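PDB 3H7M: sensor protein from Geobacter sulfurreducens, which probably acts as a membrane-bound phosphorelay sensor histidine kinase, of which this chain is the sensor domain, built like a periplasmic solute-binding protein. Local coordinates for residues F63-K67 against S68-D72; S80-R83 against A84-I87; P168-Y171 against I172-E175. All coordinates share one frame; numbering follows the deposited sequence.

Contact 1. Residues F63-K67 against S68-D72; sequences FSALK and SGRVD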
loop_
_atom_site.group_PDB
_atom_site.type_symbol
_atom_site.label_atom_id
_atom_site.label_comp_id
_atom_site.label_asym_id
_atom_site.label_seq_id
_atom_site.Cartn_x
_atom_site.Cartn_y
_atom_site.Cartn_z
ATOM N N PHE A 63 6.301 -9.899 1.817
ATOM C CA PHE A 63 5.610 -10.966 1.122
ATOM C C PHE A 63 6.278 -12.253 1.569
ATOM O O PHE A 63 5.619 -13.237 1.919
ATOM C CB PHE A 63 5.761 -10.815 -0.387
ATOM C CG PHE A 63 4.794 -11.646 -1.172
ATOM C CD1 PHE A 63 3.434 -11.359 -1.145
ATOM C CD2 PHE A 63 5.236 -12.725 -1.933
ATOM C CE1 PHE A 63 2.524 -12.137 -1.866
ATOM C CE2 PHE A 63 4.334 -13.513 -2.660
ATOM C CZ PHE A 63 2.978 -13.217 -2.626
ATOM N N SER A 64 7.604 -12.233 1.566
ATOM C CA SER A 64 8.366 -13.395 1.972
ATOM C C SER A 64 7.977 -13.786 3.390
ATOM O O SER A 64 7.518 -14.901 3.625
ATOM C CB SER A 64 9.864 -13.090 1.907
ATOM O OG SER A 64 10.629 -14.249 2.194
ATOM N N ALA A 65 8.144 -12.852 4.322
ATOM C CA ALA A 65 7.835 -13.079 5.732
ATOM C C ALA A 65 6.430 -13.631 6.000
ATOM O O ALA A 65 6.199 -14.257 7.032
ATOM C CB ALA A 65 8.056 -11.801 6.521
ATOM N N LEU A 66 5.486 -13.390 5.094
ATOM C CA LEU A 66 4.143 -13.930 5.282
ATOM C C LEU A 66 4.283 -15.441 5.054
ATOM O O LEU A 66 3.991 -16.239 5.937
ATOM C CB LEU A 66 3.155 -13.350 4.263
ATOM C CG LEU A 66 1.681 -13.187 4.689
ATOM C CD1 LEU A 66 0.802 -13.294 3.459
ATOM C CD2 LEU A 66 1.249 -14.230 5.697
ATOM N N LYS A 67 4.739 -15.827 3.866
ATOM C CA LYS A 67 4.933 -17.240 3.548
ATOM C C LYS A 67 5.918 -17.865 4.539
ATOM O O LYS A 67 5.724 -18.986 5.018
ATOM C CB LYS A 67 5.454 -17.385 2.114
ATOM C CG LYS A 67 4.393 -17.116 1.045
ATOM C CD LYS A 67 4.995 -16.583 -0.260
ATOM C CE LYS A 67 5.831 -17.619 -1.001
ATOM N NZ LYS A 67 6.479 -17.030 -2.214
ATOM N N SER A 68 6.966 -17.115 4.857
ATOM C CA SER A 68 7.992 -17.564 5.783
ATOM C C SER A 68 7.400 -17.784 7.164
ATOM O O SER A 68 8.002 -18.454 8.002
ATOM C CB SER A 68 9.114 -16.526 5.863
ATOM O OG SER A 68 10.070 -16.872 6.850
ATOM N N GLY A 69 6.219 -17.216 7.400
ATOM C CA GLY A 69 5.567 -17.359 8.692
ATOM C C GLY A 69 6.110 -16.432 9.775
ATOM O O GLY A 69 5.686 -16.508 10.929
ATOM N N ARG A 70 7.048 -15.557 9.414
ATOM C CA ARG A 70 7.637 -14.613 10.367
ATOM C C ARG A 70 6.547 -13.691 10.892
ATOM O O ARG A 70 6.661 -13.129 11.983
ATOM C CB ARG A 70 8.730 -13.787 9.690
ATOM C CG ARG A 70 9.816 -14.622 9.049
ATOM C CD ARG A 70 10.855 -13.752 8.390
ATOM N NE ARG A 70 11.968 -14.550 7.896
ATOM C CZ ARG A 70 13.176 -14.060 7.641
ATOM N NH1 ARG A 70 13.424 -12.769 7.834
ATOM N NH2 ARG A 70 14.141 -14.859 7.204
ATOM N N VAL A 71 5.498 -13.528 10.089
ATOM C CA VAL A 71 4.346 -12.718 10.452
ATOM C C VAL A 71 3.140 -13.531 10.032
ATOM O O VAL A 71 3.220 -14.346 9.117
ATOM C CB VAL A 71 4.327 -11.363 9.725
ATOM C CG1 VAL A 71 5.643 -10.658 9.952
ATOM C CG2 VAL A 71 4.049 -11.551 8.236
ATOM N N ASP A 72 2.010 -13.299 10.673
ATOM C CA ASP A 72 0.849 -14.087 10.343
ATOM C C ASP A 72 -0.102 -13.475 9.342
ATOM O O ASP A 72 -0.956 -14.170 8.798
ATOM C CB ASP A 72 0.127 -14.427 11.640
ATOM C CG ASP A 72 1.085 -14.946 12.704
ATOM O OD1 ASP A 72 1.765 -15.966 12.443
ATOM O OD2 ASP A 72 1.166 -14.331 13.791
#
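Ala65 and Leu66 turn their carbonyls into the loop that ends helix 62-67, and the amides of residues 69 to 71 come back to meet them. Ser68 N bonds to Ser64 O at 2.6 Å, four residues back. Gly69 then leaves the helix with positive phi (80°), a backbone shape easiest for a residue without a side chain, and its N gives a hydrogen bond to Leu66 O. Ala65 O accepts from Val71 N at 3.2 Å, from above the carbonyl plane, and from Arg70 N in a weak, bent bond. This is a Schellman motif. Leu66 O also accepts from Arg198 NH1, which donates to Val71 O too.

Arg70 runs extended past Ala65, its CB 3.8 Å from Ala65 CB, and brings NE to Ser68 OG at 3.2 Å. A methyl at Ala65 leaves room for this aliphatic stem. Val71 lays CG2 beside Leu66 CA, continuing the helix's apolar side into the loop, while Asp72 OD2 accepts from Val14 N. The carbonyls of Ser64, Ala65 and Leu66 are therefore met by amides further along and an arginine, so the chain can leave the helix for strand 73-78 with Ala65 and Leu66, both buried residues, still bonded.

Contact 2. Residues S80-R83 against A84-I87; sequences SEKR and ARQI. With NA (sodium ion), chain B.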
loop_
_atom_site.group_PDB
_atom_site.type_symbol
_atom_site.label_atom_id
_atom_site.label_comp_id
_atom_site.label_asym_id
_atom_site.label_seq_id
_atom_site.Cartn_x
_atom_site.Cartn_y
_atom_site.Cartn_z
ATOM N N SER A 80 -3.799 -9.278 -6.856
ATOM C CA SER A 80 -3.353 -9.579 -8.226
ATOM C C SER A 80 -3.357 -11.086 -8.411
ATOM O O SER A 80 -3.212 -11.837 -7.447
ATOM C CB SER A 80 -1.944 -9.067 -8.519
ATOM O OG SER A 80 -0.997 -10.085 -8.294
ATOM N N GLU A 81 -3.516 -11.520 -9.656
ATOM C CA GLU A 81 -3.540 -12.938 -9.972
ATOM C C GLU A 81 -2.286 -13.661 -9.517
ATOM O O GLU A 81 -2.374 -14.663 -8.804
ATOM C CB GLU A 81 -3.741 -13.141 -11.470
ATOM C CG GLU A 81 -5.187 -13.377 -11.856
ATOM C CD GLU A 81 -5.796 -14.530 -11.079
ATOM O OE1 GLU A 81 -5.049 -15.478 -10.743
ATOM O OE2 GLU A 81 -7.017 -14.495 -10.812
ATOM N N LYS A 82 -1.122 -13.159 -9.924
ATOM C CA LYS A 82 0.141 -13.780 -9.531
ATOM C C LYS A 82 0.205 -13.865 -8.015
ATOM O O LYS A 82 0.776 -14.802 -7.444
ATOM C CB LYS A 82 1.331 -12.948 -10.020
ATOM C CG LYS A 82 2.145 -13.569 -11.148
ATOM C CD LYS A 82 3.411 -12.751 -11.421
ATOM C CE LYS A 82 4.114 -13.165 -12.723
ATOM N NZ LYS A 82 4.628 -14.570 -12.739
ATOM N N ARG A 83 -0.385 -12.864 -7.368
ATOM C CA ARG A 83 -0.383 -12.780 -5.920
ATOM C C ARG A 83 -1.353 -13.748 -5.254
ATOM O O ARG A 83 -0.992 -14.401 -4.285
ATOM C CB ARG A 83 -0.679 -11.340 -5.480
ATOM C CG ARG A 83 0.488 -10.360 -5.690
ATOM C CD ARG A 83 0.140 -8.960 -5.172
ATOM N NE ARG A 83 1.263 -8.021 -5.243
ATOM C CZ ARG A 83 1.232 -6.772 -4.777
ATOM N NH1 ARG A 83 0.133 -6.285 -4.199
ATOM N NH2 ARG A 83 2.305 -6.003 -4.886
ATOM N N ALA A 84 -2.576 -13.837 -5.763
ATOM C CA ALA A 84 -3.562 -14.747 -5.190
ATOM C C ALA A 84 -3.050 -16.200 -5.213
ATOM O O ALA A 84 -3.396 -17.008 -4.349
ATOM C CB ALA A 84 -4.881 -14.634 -5.957
ATOM N N ARG A 85 -2.211 -16.516 -6.198
ATOM C CA ARG A 85 -1.654 -17.857 -6.344
ATOM C C ARG A 85 -0.738 -18.308 -5.210
ATOM O O ARG A 85 -0.240 -19.436 -5.231
ATOM C CB ARG A 85 -0.877 -17.968 -7.661
ATOM C CG ARG A 85 -1.708 -18.423 -8.846
ATOM C CD ARG A 85 -0.820 -18.917 -9.986
ATOM N NE ARG A 85 -0.405 -17.847 -10.888
ATOM C CZ ARG A 85 -1.242 -17.176 -11.673
ATOM N NH1 ARG A 85 -2.539 -17.461 -11.665
ATOM N NH2 ARG A 85 -0.779 -16.227 -12.478
ATOM N N GLN A 86 -0.506 -17.448 -4.221
ATOM C CA GLN A 86 0.385 -17.823 -3.129
ATOM C C GLN A 86 -0.071 -17.402 -1.744
ATOM O O GLN A 86 0.507 -17.827 -0.741
ATOM C CB GLN A 86 1.773 -17.256 -3.375
ATOM C CG GLN A 86 2.321 -17.547 -4.746
ATOM C CD GLN A 86 3.810 -17.352 -4.790
ATOM O OE1 GLN A 86 4.310 -16.275 -4.466
ATOM N NE2 GLN A 86 4.537 -18.397 -5.181
ATOM N N ILE A 87 -1.088 -16.547 -1.688
ATOM C CA ILE A 87 -1.622 -16.080 -0.414
ATOM C C ILE A 87 -3.103 -15.840 -0.603
ATOM O O ILE A 87 -3.579 -15.690 -1.731
ATOM C CB ILE A 87 -0.952 -14.768 0.042
ATOM C CG1 ILE A 87 -1.281 -13.641 -0.939
ATOM C CG2 ILE A 87 0.559 -14.960 0.143
ATOM C CD1 ILE A 87 -0.689 -12.285 -0.548
HETATM NA NA NA B . -5.643 -17.617 -2.869
HETATM O O HOH W 1 -5.504 -20.094 -4.531
#
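Arg85 folds back over the first turn of helix 81-84 and meets Glu81 one turn earlier. The two side chains run at about a right angle, yet the carboxylate and guanidinium planes are turned only 25° from each other. Glu81 OE1 stands 3.3 Å from Arg85 NH1, a salt bridge at the exposed surface. A bend at chi3 (-88°) carries the guanidinium back over the backbone, where Glu81 O lies 3.9 Å above the plane of the group, over its centre. Lys82 is less intimate: its CA lies over the same guanidinium, and its CG is 4.2 Å from Arg85 NH2, with the two chains running obliquely past each other.

Ser80 is the N-cap of this short helix: OG accepts from Arg83 N at 3.0 Å, a task suited to a small hydroxyl, while Ser80 O takes Ala84 N. Arg83 leaves the helix on a different side from Arg85; extended from CG to NE, it reaches Ser78 O through NH1 and packs against Trp59 and Ile127. Its carbonyl accepts Gln86 N at 3.1 Å and, weakly, Ile87 N.

At the far end Ala84 O binds the sodium ion at 2.8 Å, alongside Asp88, Gln199 and a water 3.0 Å from the metal; the backbone makes this bond, and the side chain need only be small. Ile87 then enters strand 87-103 with CG1 between its backbone N and carbonyl carbon (chi1 65°), which sets CG1 3.4 Å from Arg83 O.

Contact 3. Residues P168-Y171 against I172-E175; sequences PGMY and IIRE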
loop_
_atom_site.group_PDB
_atom_site.type_symbol
_atom_site.label_atom_id
_atom_site.label_comp_id
_atom_site.label_asym_id
_atom_site.label_seq_id
_atom_site.Cartn_x
_atom_site.Cartn_y
_atom_site.Cartn_z
ATOM N N PRO A 168 -0.853 8.135 -1.132
ATOM C CA PRO A 168 0.450 8.195 -0.470
ATOM C C PRO A 168 1.298 9.316 -1.115
ATOM O O PRO A 168 2.083 9.998 -0.449
ATOM C CB PRO A 168 1.024 6.820 -0.738
ATOM C CG PRO A 168 -0.256 5.933 -0.678
ATOM C CD PRO A 168 -1.238 6.753 -1.480
ATOM N N GLY A 169 1.109 9.493 -2.417
ATOM C CA GLY A 169 1.836 10.496 -3.161
ATOM C C GLY A 169 1.605 11.864 -2.580
ATOM O O GLY A 169 2.550 12.562 -2.233
ATOM N N MET A 170 0.342 12.246 -2.478
ATOM C CA MET A 170 -0.003 13.527 -1.904
ATOM C C MET A 170 0.497 13.638 -0.469
ATOM O O MET A 170 1.065 14.650 -0.094
ATOM C CB MET A 170 -1.507 13.723 -1.962
ATOM C CG MET A 170 -2.061 13.606 -3.386
ATOM S SD MET A 170 -1.001 14.479 -4.600
ATOM C CE MET A 170 -1.533 16.170 -4.399
ATOM N N TYR A 171 0.311 12.601 0.337
ATOM C CA TYR A 171 0.783 12.686 1.715
ATOM C C TYR A 171 2.266 12.875 1.765
ATOM O O TYR A 171 2.781 13.613 2.594
ATOM C CB TYR A 171 0.427 11.442 2.526
ATOM C CG TYR A 171 -0.989 11.487 3.052
ATOM C CD1 TYR A 171 -2.077 11.252 2.213
ATOM C CD2 TYR A 171 -1.245 11.797 4.388
ATOM C CE1 TYR A 171 -3.396 11.321 2.694
ATOM C CE2 TYR A 171 -2.556 11.869 4.877
ATOM C CZ TYR A 171 -3.624 11.628 4.026
ATOM O OH TYR A 171 -4.910 11.697 4.509
ATOM N N ILE A 172 2.964 12.205 0.865
ATOM C CA ILE A 172 4.401 12.304 0.842
ATOM C C ILE A 172 4.868 13.678 0.373
ATOM O O ILE A 172 5.845 14.215 0.877
ATOM C CB ILE A 172 4.994 11.218 -0.064
ATOM C CG1 ILE A 172 4.859 9.857 0.624
ATOM C CG2 ILE A 172 6.444 11.501 -0.331
ATOM C CD1 ILE A 172 5.126 8.659 -0.285
ATOM N N ILE A 173 4.151 14.242 -0.586
ATOM C CA ILE A 173 4.529 15.520 -1.124
ATOM C C ILE A 173 4.475 16.551 -0.024
ATOM O O ILE A 173 5.344 17.419 0.065
ATOM C CB ILE A 173 3.609 15.919 -2.289
ATOM C CG1 ILE A 173 4.057 15.199 -3.558
ATOM C CG2 ILE A 173 3.655 17.414 -2.512
ATOM C CD1 ILE A 173 3.123 15.422 -4.722
ATOM N N ARG A 174 3.465 16.432 0.826
ATOM C CA ARG A 174 3.297 17.358 1.929
ATOM C C ARG A 174 4.339 17.139 3.018
ATOM O O ARG A 174 4.996 18.068 3.466
ATOM C CB ARG A 174 1.911 17.210 2.537
ATOM C CG ARG A 174 1.711 18.128 3.714
ATOM C CD ARG A 174 0.321 18.050 4.287
ATOM N NE ARG A 174 0.154 16.859 5.105
ATOM C CZ ARG A 174 -0.942 16.606 5.807
ATOM N NH1 ARG A 174 -1.946 17.477 5.782
ATOM N NH2 ARG A 174 -1.047 15.480 6.509
ATOM N N GLU A 175 4.513 15.900 3.424
ATOM C CA GLU A 175 5.450 15.608 4.481
ATOM C C GLU A 175 6.905 15.888 4.160
ATOM O O GLU A 175 7.657 16.432 4.978
ATOM C CB GLU A 175 5.309 14.153 4.912
ATOM C CG GLU A 175 6.430 13.702 5.827
ATOM C CD GLU A 175 6.027 12.552 6.720
ATOM O OE1 GLU A 175 5.139 12.776 7.565
ATOM O OE2 GLU A 175 6.585 11.438 6.581
HETATM O O HOH W 2 1.601 14.280 5.186
#
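Helix 166-175 follows strand 161-165 of the mixed sheet, and the contact is its last two turns, where each residue from Ile172 to Glu175 meets the one four places earlier. Ile172 N bonds to Pro168 O at 2.7 Å, and the same i to i+4 pattern runs through Ile173 to Gly169, Arg174 to Met170, and Glu175 to Tyr171. Pro168, with no amide hydrogen to give, is suited to a place in the first turn, where its carbonyl can still accept.

On the buried side Ile172 carries the packing. With CG1 anti to the carbonyl carbon (chi1 -72°), its longer branch is laid back along the preceding turn, and CD1 comes 3.3 Å from Pro168 O; outward, the side chain meets Ala148 and Leu151 of helix 147-155. With an alanine here only CB remains, and the loss of both branches would probably open a gap against Ala148 and Leu151. Ile173 lies on another side, its CD1 4.2 Å from Met170 SD, and both residues touch Phe101 of strand 87-103.

The polar side is different. Tyr171 sends its hydroxyl away to Leu229 O, while Arg174 bends at chi3 (78°) so that NH2 approaches Tyr171 CE2 obliquely. A water joins the two residues: it gives a hydrogen bond to Tyr171 O at 2.9 Å and accepts from Arg174 NE at 3.0 Å, lying in the guanidinium plane. Tyr171 O thus accepts from both Glu175 N and the water. The chemistry divides the helix between branched apolar residues turned to its neighbours and an arginine that holds a water in place as a second donor to Tyr171 O.

Overall arrangement
Contacts 1 and 2 are neighbours in space, their centres 14 Å apart, and they touch directly: Lys67 NZ lies 3.2 Å from Gln86 OE1, a probable hydrogen bond, and Leu66 CD1 packs 3.7 Å from Ile87 CG2. Phe63 adds its ring to the same junction, with CE1 3.5 Å from Ile87 CD1. The sodium ion belongs to contact 2, through Ala84; in contact 1 the side chain of Leu66 is about 10 Å from the bound sodium ion. Contact 3 lies on the opposite side of the chain's centre, its centre 29 Å from those of both others, with nearest atoms about 17 Å from contact 1 and about 13 Å from contact 2.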